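Local coordinates for glycoside hydrolase family 15, cellulose signaling associated protein envoy (Hypocrea jecorina, PDB 4WUJ) that senses blue light through a LOV domain that binds flavin mononucleotide, and is probably part of a pathway that integrates light with oxidative stress, at residues C[52-55]-C[56-59]; C[17-20]-C[21-24]. All blocks are in the same frame, centred on the assembly; numbering follows the deposited sequence.

Contact 1: residues C[52-55]-C[56-59]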
loop_
_atom_site.group_PDB
_atom_site.type_symbol
_atom_site.label_atom_id
_atom_site.label_comp_id
_atom_site.label_asym_id
_atom_site.label_seq_id
_atom_site.Cartn_x
_atom_site.Cartn_y
_atom_site.Cartn_z
ATOM N N ILE C 52 14.717 -1.864 9.947
ATOM C CA ILE C 52 13.356 -1.565 9.476
ATOM C C ILE C 52 12.833 -0.283 10.149
ATOM O O ILE C 52 12.853 -0.171 11.380
ATOM C CB ILE C 52 12.394 -2.705 9.785
ATOM C CG1 ILE C 52 12.767 -3.947 9.006
ATOM C CG2 ILE C 52 10.931 -2.321 9.427
ATOM C CD1 ILE C 52 12.171 -5.192 9.636
ATOM N N VAL C 53 12.405 0.682 9.332
ATOM C CA VAL C 53 11.785 1.895 9.853
ATOM C C VAL C 53 10.292 1.945 9.535
ATOM O O VAL C 53 9.570 2.788 10.066
ATOM C CB VAL C 53 12.486 3.172 9.356
ATOM C CG1 VAL C 53 13.919 3.190 9.840
ATOM C CG2 VAL C 53 12.462 3.284 7.877
ATOM N N TYR C 54 9.845 1.031 8.668
ATOM C CA TYR C 54 8.439 0.879 8.321
ATOM C C TYR C 54 8.183 -0.495 7.722
ATOM O O TYR C 54 8.919 -0.919 6.805
ATOM C CB TYR C 54 8.035 1.947 7.282
ATOM C CG TYR C 54 6.621 1.801 6.795
ATOM C CD1 TYR C 54 6.301 0.987 5.695
ATOM C CD2 TYR C 54 5.570 2.465 7.449
ATOM C CE1 TYR C 54 4.969 0.859 5.256
ATOM C CE2 TYR C 54 4.262 2.345 7.014
ATOM C CZ TYR C 54 3.959 1.532 5.935
ATOM O OH TYR C 54 2.635 1.439 5.575
ATOM N N ALA C 55 7.130 -1.163 8.202
ATOM C CA ALA C 55 6.595 -2.353 7.546
ATOM C C ALA C 55 5.075 -2.181 7.317
ATOM O O ALA C 55 4.345 -1.643 8.188
ATOM C CB ALA C 55 6.861 -3.563 8.378
ATOM N N SER C 56 4.605 -2.621 6.150
ATOM C CA SER C 56 3.192 -2.476 5.773
ATOM C C SER C 56 2.279 -3.430 6.555
ATOM O O SER C 56 2.752 -4.391 7.140
ATOM C CB SER C 56 3.017 -2.788 4.287
ATOM O OG SER C 56 3.474 -4.108 4.013
ATOM N N PRO C 57 0.959 -3.151 6.584
ATOM C CA PRO C 57 0.011 -4.172 7.069
ATOM C C PRO C 57 0.219 -5.563 6.413
ATOM O O PRO C 57 0.186 -6.606 7.064
ATOM C CB PRO C 57 -1.379 -3.587 6.679
ATOM C CG PRO C 57 -1.115 -2.055 6.681
ATOM C CD PRO C 57 0.288 -1.914 6.132
ATOM N N GLY C 58 0.416 -5.565 5.110
ATOM C CA GLY C 58 0.712 -6.809 4.405
ATOM C C GLY C 58 1.920 -7.571 4.989
ATOM O O GLY C 58 1.953 -8.801 4.941
ATOM N N PHE C 59 2.924 -6.865 5.530
ATOM C CA PHE C 59 4.093 -7.570 6.078
ATOM C C PHE C 59 3.713 -8.261 7.375
ATOM O O PHE C 59 4.095 -9.404 7.607
ATOM C CB PHE C 59 5.267 -6.628 6.325
ATOM C CG PHE C 59 6.480 -7.284 7.006
ATOM C CD1 PHE C 59 7.505 -7.887 6.228
ATOM C CD2 PHE C 59 6.597 -7.276 8.403
ATOM C CE1 PHE C 59 8.639 -8.464 6.842
ATOM C CE2 PHE C 59 7.712 -7.846 9.037
ATOM C CZ PHE C 59 8.756 -8.433 8.255
#

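Contact 2: residues C[17-20]-C[21-24]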
loop_
_atom_site.group_PDB
_atom_site.type_symbol
_atom_site.label_atom_id
_atom_site.label_comp_id
_atom_site.label_asym_id
_atom_site.label_seq_id
_atom_site.Cartn_x
_atom_site.Cartn_y
_atom_site.Cartn_z
ATOM N N ILE C 17 7.070 7.035 -2.576
ATOM C CA ILE C 17 8.241 6.171 -2.731
ATOM C C ILE C 17 8.019 5.122 -3.832
ATOM O O ILE C 17 8.836 4.989 -4.741
ATOM C CB ILE C 17 8.557 5.501 -1.389
ATOM C CG1 ILE C 17 9.313 6.496 -0.509
ATOM C CG2 ILE C 17 9.308 4.209 -1.564
ATOM C CD1 ILE C 17 9.568 6.009 0.865
ATOM N N LEU C 18 6.916 4.390 -3.753
ATOM C CA LEU C 18 6.582 3.386 -4.773
ATOM C C LEU C 18 6.423 3.986 -6.165
ATOM O O LEU C 18 6.870 3.452 -7.154
ATOM C CB LEU C 18 5.283 2.670 -4.406
ATOM C CG LEU C 18 5.440 1.787 -3.182
ATOM C CD1 LEU C 18 4.127 1.229 -2.774
ATOM C CD2 LEU C 18 6.449 0.651 -3.434
ATOM N N LEU C 19 5.772 5.113 -6.250
ATOM C CA LEU C 19 5.598 5.706 -7.537
ATOM C C LEU C 19 6.945 6.063 -8.175
ATOM O O LEU C 19 7.145 5.829 -9.364
ATOM C CB LEU C 19 4.719 6.928 -7.408
ATOM C CG LEU C 19 4.131 7.438 -8.710
ATOM C CD1 LEU C 19 3.473 6.300 -9.510
ATOM C CD2 LEU C 19 3.136 8.560 -8.375
ATOM N N ARG C 20 7.864 6.649 -7.411
ATOM C CA ARG C 20 9.176 7.000 -7.965
ATOM C C ARG C 20 9.866 5.736 -8.496
ATOM O O ARG C 20 10.471 5.720 -9.594
ATOM C CB ARG C 20 10.042 7.661 -6.903
ATOM C CG ARG C 20 10.241 9.146 -7.096
ATOM C CD ARG C 20 10.512 9.848 -5.768
ATOM N NE ARG C 20 11.548 9.188 -4.968
ATOM C CZ ARG C 20 11.593 9.219 -3.637
ATOM N NH1 ARG C 20 10.657 9.880 -2.948
ATOM N NH2 ARG C 20 12.572 8.596 -2.995
ATOM N N ILE C 21 9.751 4.679 -7.702
ATOM C CA ILE C 21 10.284 3.385 -8.067
ATOM C C ILE C 21 9.692 2.877 -9.365
ATOM O O ILE C 21 10.415 2.407 -10.243
ATOM C CB ILE C 21 10.039 2.359 -6.962
ATOM C CG1 ILE C 21 11.161 2.493 -5.923
ATOM C CG2 ILE C 21 10.017 0.948 -7.543
ATOM C CD1 ILE C 21 10.776 2.045 -4.525
ATOM N N ALA C 22 8.372 2.981 -9.476
ATOM C CA ALA C 22 7.647 2.513 -10.643
ATOM C C ALA C 22 8.219 3.119 -11.918
ATOM O O ALA C 22 8.364 2.428 -12.937
ATOM C CB ALA C 22 6.159 2.852 -10.512
ATOM N N SER C 23 8.556 4.409 -11.841
ATOM C CA SER C 23 9.024 5.166 -12.992
ATOM C C SER C 23 10.532 5.315 -13.058
ATOM O O SER C 23 11.038 6.220 -13.729
ATOM C CB SER C 23 8.388 6.567 -12.974
ATOM O OG SER C 23 6.997 6.516 -13.296
ATOM N N ARG C 24 11.260 4.466 -12.342
ATOM C CA ARG C 24 12.723 4.575 -12.324
ATOM C C ARG C 24 13.317 4.210 -13.693
ATOM O O ARG C 24 12.782 3.341 -14.387
ATOM C CB ARG C 24 13.330 3.651 -11.262
ATOM C CG ARG C 24 13.243 2.162 -11.607
ATOM C CD ARG C 24 13.387 1.349 -10.358
ATOM N NE ARG C 24 13.426 -0.091 -10.563
ATOM C CZ ARG C 24 12.356 -0.850 -10.730
ATOM N NH1 ARG C 24 11.149 -0.293 -10.767
ATOM N NH2 ARG C 24 12.491 -2.161 -10.873
#

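Contact 1: residues C[52-55]-C[56-59]
Ala55 CB packs on Phe59 four residues further on, 3.7 Å from Phe59 CD2. Phe59 reaches this position because its CG stands anti to the backbone N (chi1 175°), which swings the ring back alongside the end of the strand. Ile70 of helix 67-70 touches both side chains, while the Phe59 ring also packs on Gln144, a flavin-binding residue.

The ring of Tyr54 runs past the backbone of Ser56, two residues on, which places Tyr54 CE1 3.6 Å from Ser56 N and Tyr54 OH 4.1 Å from Pro57 CD. The phenol's polar partner belongs to the dimer: Tyr54 OH is hydrogen-bonded to the backbone N of Cys36 of the second subunit.

This is a strand-to-helix junction in a PAS fold of the LOV type. Strand 52-55 lies at the sheet margin within the chain and carries a classic beta bulge, in which Val53 and Tyr54 together sit opposite Leu42; helix 57-63 follows at once, with Ser56 as its N-cap. Ser56 OG sits between its own backbone N and carbonyl carbon (chi1 58°) and accepts a weak, bent bond from Phe59 N at 3.2 Å, with an N-H...O angle of 134°. Phe59 N also donates to the backbone Ser56 O, at 3.0 Å. The same serine hydroxyl is hydrogen-bonded to Leu40 N and Val38 O, which ties the cap to the start of strand 39-44 and the residue just before it.

Contact 2: residues C[17-20]-C[21-24]
Ile17 and Ile21, one alpha-helical turn apart on helix 14-22, run alongside each other in the same direction. Ile17 CG2, anti to its backbone N, meets Ile21 CD1 at 4.0 Å, and Ile21 CD1 is also 3.5 Å from Ile17 O. Backbone bonds set this i to i+4 spacing: Ile21 N donates to Ile17 O with an N-H...O angle of 164°, and Ala22 N to Leu18 O at 2.8 Å. Toward the C-terminal end the bonding becomes shared: Ser23 N donates to Leu19 O at 3.2 Å and weakly to Arg20 O, and the helical backbone angles end at Ser23.

Further out, both isoleucines rest on Leu130 and on Val141 of strand 139-144, so this helix face packs against the sheet of the PAS domain. Leu18 and Ala22 touch Met15 of the second subunit. Arg20 makes a cation-pi contact with Trp131. Beyond the helix end, Arg24 forms a salt bridge through NE with Glu106. With CG between its backbone N and carbonyl carbon (chi1 71°) and the chain extended to NE, Arg24 NH1 donates to Ile21 O at 2.8 Å, from the face of that carbonyl opposite to Arg24 N; Ile21 O lies within 5° of the guanidinium plane of Arg24.

How the contacts relate
Contact 2 comes first along the chain, in the helix preceding the strands, and contact 1 follows at the turn from strand 52-55 into helix 57-63. Their centres are about 18 Å apart and their nearest atoms about 8 Å, so they do not touch directly. Strand 39-44 links them: Leu18 packs on Leu40 and Ile17 on Leu42, while Tyr54 also touches Leu40 and bonds through its backbone to Leu42. Contact 1 lies nearer the chromophore, with the Phe59 side chain about 5 Å from the flavin mononucleotide, against about 10 Å for Ile21. Both contacts also meet the second subunit, through different residues.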